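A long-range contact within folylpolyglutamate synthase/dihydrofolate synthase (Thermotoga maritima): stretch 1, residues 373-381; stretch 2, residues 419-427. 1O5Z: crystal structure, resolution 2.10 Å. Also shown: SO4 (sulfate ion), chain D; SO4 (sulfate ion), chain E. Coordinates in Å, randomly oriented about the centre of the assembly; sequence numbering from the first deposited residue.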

# COMPACT_ATOMS: atom_id res chain seq x y z
N VAL A 373 -18.28 -17.19 -8.51
CA VAL A 373 -17.00 -17.66 -8.07
C VAL A 373 -16.19 -17.79 -9.35
O VAL A 373 -16.68 -18.27 -10.38
CB VAL A 373 -17.11 -19.06 -7.40
CG1 VAL A 373 -15.75 -19.51 -6.89
CG2 VAL A 373 -18.14 -19.03 -6.25
N THR A 374 -14.94 -17.38 -9.28
CA THR A 374 -14.06 -17.38 -10.44
C THR A 374 -12.72 -17.93 -10.04
O THR A 374 -12.47 -18.11 -8.85
CB THR A 374 -13.95 -15.95 -10.98
OG1 THR A 374 -13.38 -16.01 -12.27
CG2 THR A 374 -13.03 -15.06 -10.15
N ARG A 375 -11.87 -18.25 -11.00
CA ARG A 375 -10.52 -18.73 -10.66
C ARG A 375 -9.50 -17.61 -10.50
O ARG A 375 -9.30 -16.86 -11.43
CB ARG A 375 -9.96 -19.63 -11.74
CG ARG A 375 -10.69 -20.84 -11.95
CD ARG A 375 -9.99 -21.71 -12.89
NE ARG A 375 -8.78 -22.23 -12.29
CZ ARG A 375 -8.68 -23.43 -11.73
NH1 ARG A 375 -9.73 -24.24 -11.68
NH2 ARG A 375 -7.53 -23.81 -11.20
N VAL A 376 -8.82 -17.53 -9.36
CA VAL A 376 -7.65 -16.67 -9.25
C VAL A 376 -6.63 -16.99 -10.36
O VAL A 376 -6.23 -18.15 -10.55
CB VAL A 376 -6.98 -16.79 -7.90
CG1 VAL A 376 -5.77 -15.88 -7.84
CG2 VAL A 376 -7.97 -16.45 -6.77
N PRO A 377 -6.25 -15.96 -11.10
CA PRO A 377 -5.34 -16.08 -12.23
C PRO A 377 -3.89 -16.11 -11.70
O PRO A 377 -3.22 -15.01 -11.45
CB PRO A 377 -5.64 -14.82 -13.04
CG PRO A 377 -5.98 -13.82 -12.04
CD PRO A 377 -6.72 -14.56 -10.95
N SER A 378 -3.44 -17.34 -11.46
CA SER A 378 -2.19 -17.61 -10.79
C SER A 378 -2.03 -19.10 -10.79
O SER A 378 -2.99 -19.83 -10.53
CB SER A 378 -2.21 -17.11 -9.35
OG SER A 378 -1.05 -17.51 -8.67
N PRO A 379 -0.81 -19.57 -11.07
CA PRO A 379 -0.53 -20.99 -10.99
C PRO A 379 -0.64 -21.51 -9.56
O PRO A 379 -0.69 -22.73 -9.35
CB PRO A 379 0.93 -21.11 -11.50
CG PRO A 379 1.26 -19.76 -12.14
CD PRO A 379 0.37 -18.78 -11.46
N ARG A 380 -0.66 -20.59 -8.60
CA ARG A 380 -0.93 -20.90 -7.20
C ARG A 380 -2.38 -21.34 -6.94
O ARG A 380 -2.63 -21.96 -5.91
CB ARG A 380 -0.56 -19.70 -6.30
CG ARG A 380 0.81 -19.84 -5.59
CD ARG A 380 1.61 -18.53 -5.33
NE ARG A 380 0.82 -17.38 -4.84
CZ ARG A 380 0.35 -17.26 -3.58
NH1 ARG A 380 0.58 -18.24 -2.68
NH2 ARG A 380 -0.35 -16.17 -3.21
N MET A 381 -3.31 -21.04 -7.84
CA MET A 381 -4.73 -21.38 -7.61
C MET A 381 -4.99 -22.88 -7.68
O MET A 381 -4.89 -23.45 -8.75
CB MET A 381 -5.64 -20.65 -8.62
CG MET A 381 -7.11 -21.13 -8.66
SD MET A 381 -8.01 -20.62 -7.18
CE MET A 381 -9.27 -21.88 -7.11
N GLY A 419 -11.37 -11.36 -2.83
CA GLY A 419 -10.98 -12.72 -2.47
C GLY A 419 -9.49 -12.93 -2.49
O GLY A 419 -8.97 -13.77 -1.78
N SER A 420 -8.80 -12.12 -3.30
CA SER A 420 -7.41 -12.36 -3.69
C SER A 420 -6.86 -11.10 -4.29
O SER A 420 -7.49 -10.51 -5.14
CB SER A 420 -7.37 -13.46 -4.74
OG SER A 420 -6.14 -13.49 -5.45
N LEU A 421 -5.68 -10.68 -3.83
CA LEU A 421 -4.92 -9.57 -4.40
C LEU A 421 -4.47 -9.81 -5.83
O LEU A 421 -4.50 -8.91 -6.64
CB LEU A 421 -3.70 -9.33 -3.54
CG LEU A 421 -4.04 -8.68 -2.19
CD1 LEU A 421 -2.85 -8.63 -1.28
CD2 LEU A 421 -4.53 -7.26 -2.42
N PHE A 422 -4.03 -11.04 -6.13
CA PHE A 422 -3.78 -11.49 -7.51
C PHE A 422 -5.00 -11.23 -8.38
O PHE A 422 -4.90 -10.61 -9.41
CB PHE A 422 -3.49 -12.98 -7.56
CG PHE A 422 -2.08 -13.32 -7.37
CD1 PHE A 422 -1.67 -14.13 -6.30
CD2 PHE A 422 -1.13 -12.87 -8.25
CE1 PHE A 422 -0.30 -14.48 -6.10
CE2 PHE A 422 0.26 -13.20 -8.07
CZ PHE A 422 0.67 -14.03 -6.99
N LEU A 423 -6.15 -11.73 -7.95
CA LEU A 423 -7.39 -11.50 -8.67
C LEU A 423 -7.66 -10.00 -8.88
O LEU A 423 -7.91 -9.53 -10.00
CB LEU A 423 -8.57 -12.12 -7.94
CG LEU A 423 -9.92 -11.83 -8.58
CD1 LEU A 423 -10.01 -12.53 -9.97
CD2 LEU A 423 -11.02 -12.25 -7.68
N VAL A 424 -7.62 -9.23 -7.80
CA VAL A 424 -7.90 -7.81 -7.94
C VAL A 424 -6.89 -7.08 -8.86
O VAL A 424 -7.27 -6.27 -9.68
CB VAL A 424 -8.02 -7.15 -6.59
CG1 VAL A 424 -8.16 -5.67 -6.76
CG2 VAL A 424 -9.24 -7.73 -5.85
N GLY A 425 -5.61 -7.36 -8.74
CA GLY A 425 -4.63 -6.67 -9.53
C GLY A 425 -4.80 -7.02 -10.98
O GLY A 425 -4.58 -6.18 -11.84
N TYR A 426 -5.18 -8.26 -11.26
CA TYR A 426 -5.37 -8.73 -12.62
C TYR A 426 -6.55 -8.09 -13.31
O TYR A 426 -6.46 -7.62 -14.43
CB TYR A 426 -5.60 -10.23 -12.54
CG TYR A 426 -5.74 -10.97 -13.87
CD1 TYR A 426 -4.63 -11.37 -14.62
CD2 TYR A 426 -7.01 -11.30 -14.34
CE1 TYR A 426 -4.81 -12.07 -15.78
CE2 TYR A 426 -7.18 -11.96 -15.49
CZ TYR A 426 -6.10 -12.35 -16.21
OH TYR A 426 -6.37 -13.04 -17.35
N VAL A 427 -7.66 -8.08 -12.63
CA VAL A 427 -8.87 -7.41 -13.12
C VAL A 427 -8.73 -5.89 -13.24
O VAL A 427 -9.20 -5.28 -14.17
CB VAL A 427 -10.04 -7.76 -12.19
CG1 VAL A 427 -11.26 -6.88 -12.47
CG2 VAL A 427 -10.36 -9.26 -12.34
S SO4 D . -3.77 -13.57 -2.74
O1 SO4 D . -4.77 -14.54 -3.16
O2 SO4 D . -2.68 -14.23 -2.05
O3 SO4 D . -3.20 -12.93 -3.90
O4 SO4 D . -4.45 -12.60 -1.88
S SO4 E . -8.29 -27.14 -9.38
O1 SO4 E . -8.69 -25.82 -8.88
O2 SO4 E . -9.29 -27.46 -10.41
O3 SO4 E . -8.50 -28.11 -8.30
O4 SO4 E . -6.86 -27.06 -9.77

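An irregular segment can pack against the first turns of a helix without a direct hydrogen bond between them, while polar groups on each side find partners elsewhere. The contact between residues 373-381 and 419-427 illustrates the principle: it buries 421 Å², both sides summed, yet no hydrogen bond crosses it.

Val 373 lies out of reach, and the contact begins at Thr 374. Its methyl CG2 sits 3.9 Å from CD1 of Leu 423, while its hydroxyl is hydrogen-bonded elsewhere in the structure, so the residue offers the helix its apolar side. The CA-to-CB bond of Arg 375 points away; its guanidinium makes only weak hydrogen bonds to the chain E sulfate, the shortest from NH2 to O1 at 3.3 Å.

The CA atoms come nearest at Val 376, where Val 376 CA is 5.2 Å from Leu 423 CA. Although its CA-to-CB bond points sideways, its CG1 methyl reaches the start of the helix, 3.7 Å from CB of Phe 422 and 3.4 Å from OG of Ser 420. That hydroxyl is already occupied. At the N-cap it accepts from the backbone of Leu 423 (N to OG 3.1 Å, nearly linear at 177°) and donates to the chain D sulfate (OG to O1 2.9 Å).

Pro 377 makes the most extensive contact on its side. Its CD lies 4.0 Å from CD1 of Leu 423, and its CG rests over the face of Tyr 426, 3.4 Å from that residue's CG. The same proline CG is 3.7 Å from the ring centroid and 24° off the normal, a CH-pi arrangement. Leu 423 and Tyr 426 are three residues apart, close to one helical turn, which lets a single compact ring touch both.

Beyond it the chain folds into a type I beta turn from Ser 378 to Met 381, closed by a hydrogen bond from Met 381 N to Ser 378 O (3.0 Å). The hydroxyl of Ser 378 accepts from Arg 380 N (N to OG 3.1 Å) and also lies over one face of the Phe 422 ring, with OG 4.0 Å from CE1. Arg 380 instead meets the ring at its edge, NH2 lying 3.3 Å from CE1 of Phe 422. Arg 380 NH2 is also 3.2 Å from O2 of the chain D sulfate, whose O4 and O3 accept from the backbone N atoms of Leu 421 and Phe 422, both at 3.0 Å. The anion, probably from the crystallisation liquor, thus sits between the arginine and the helix N-terminus.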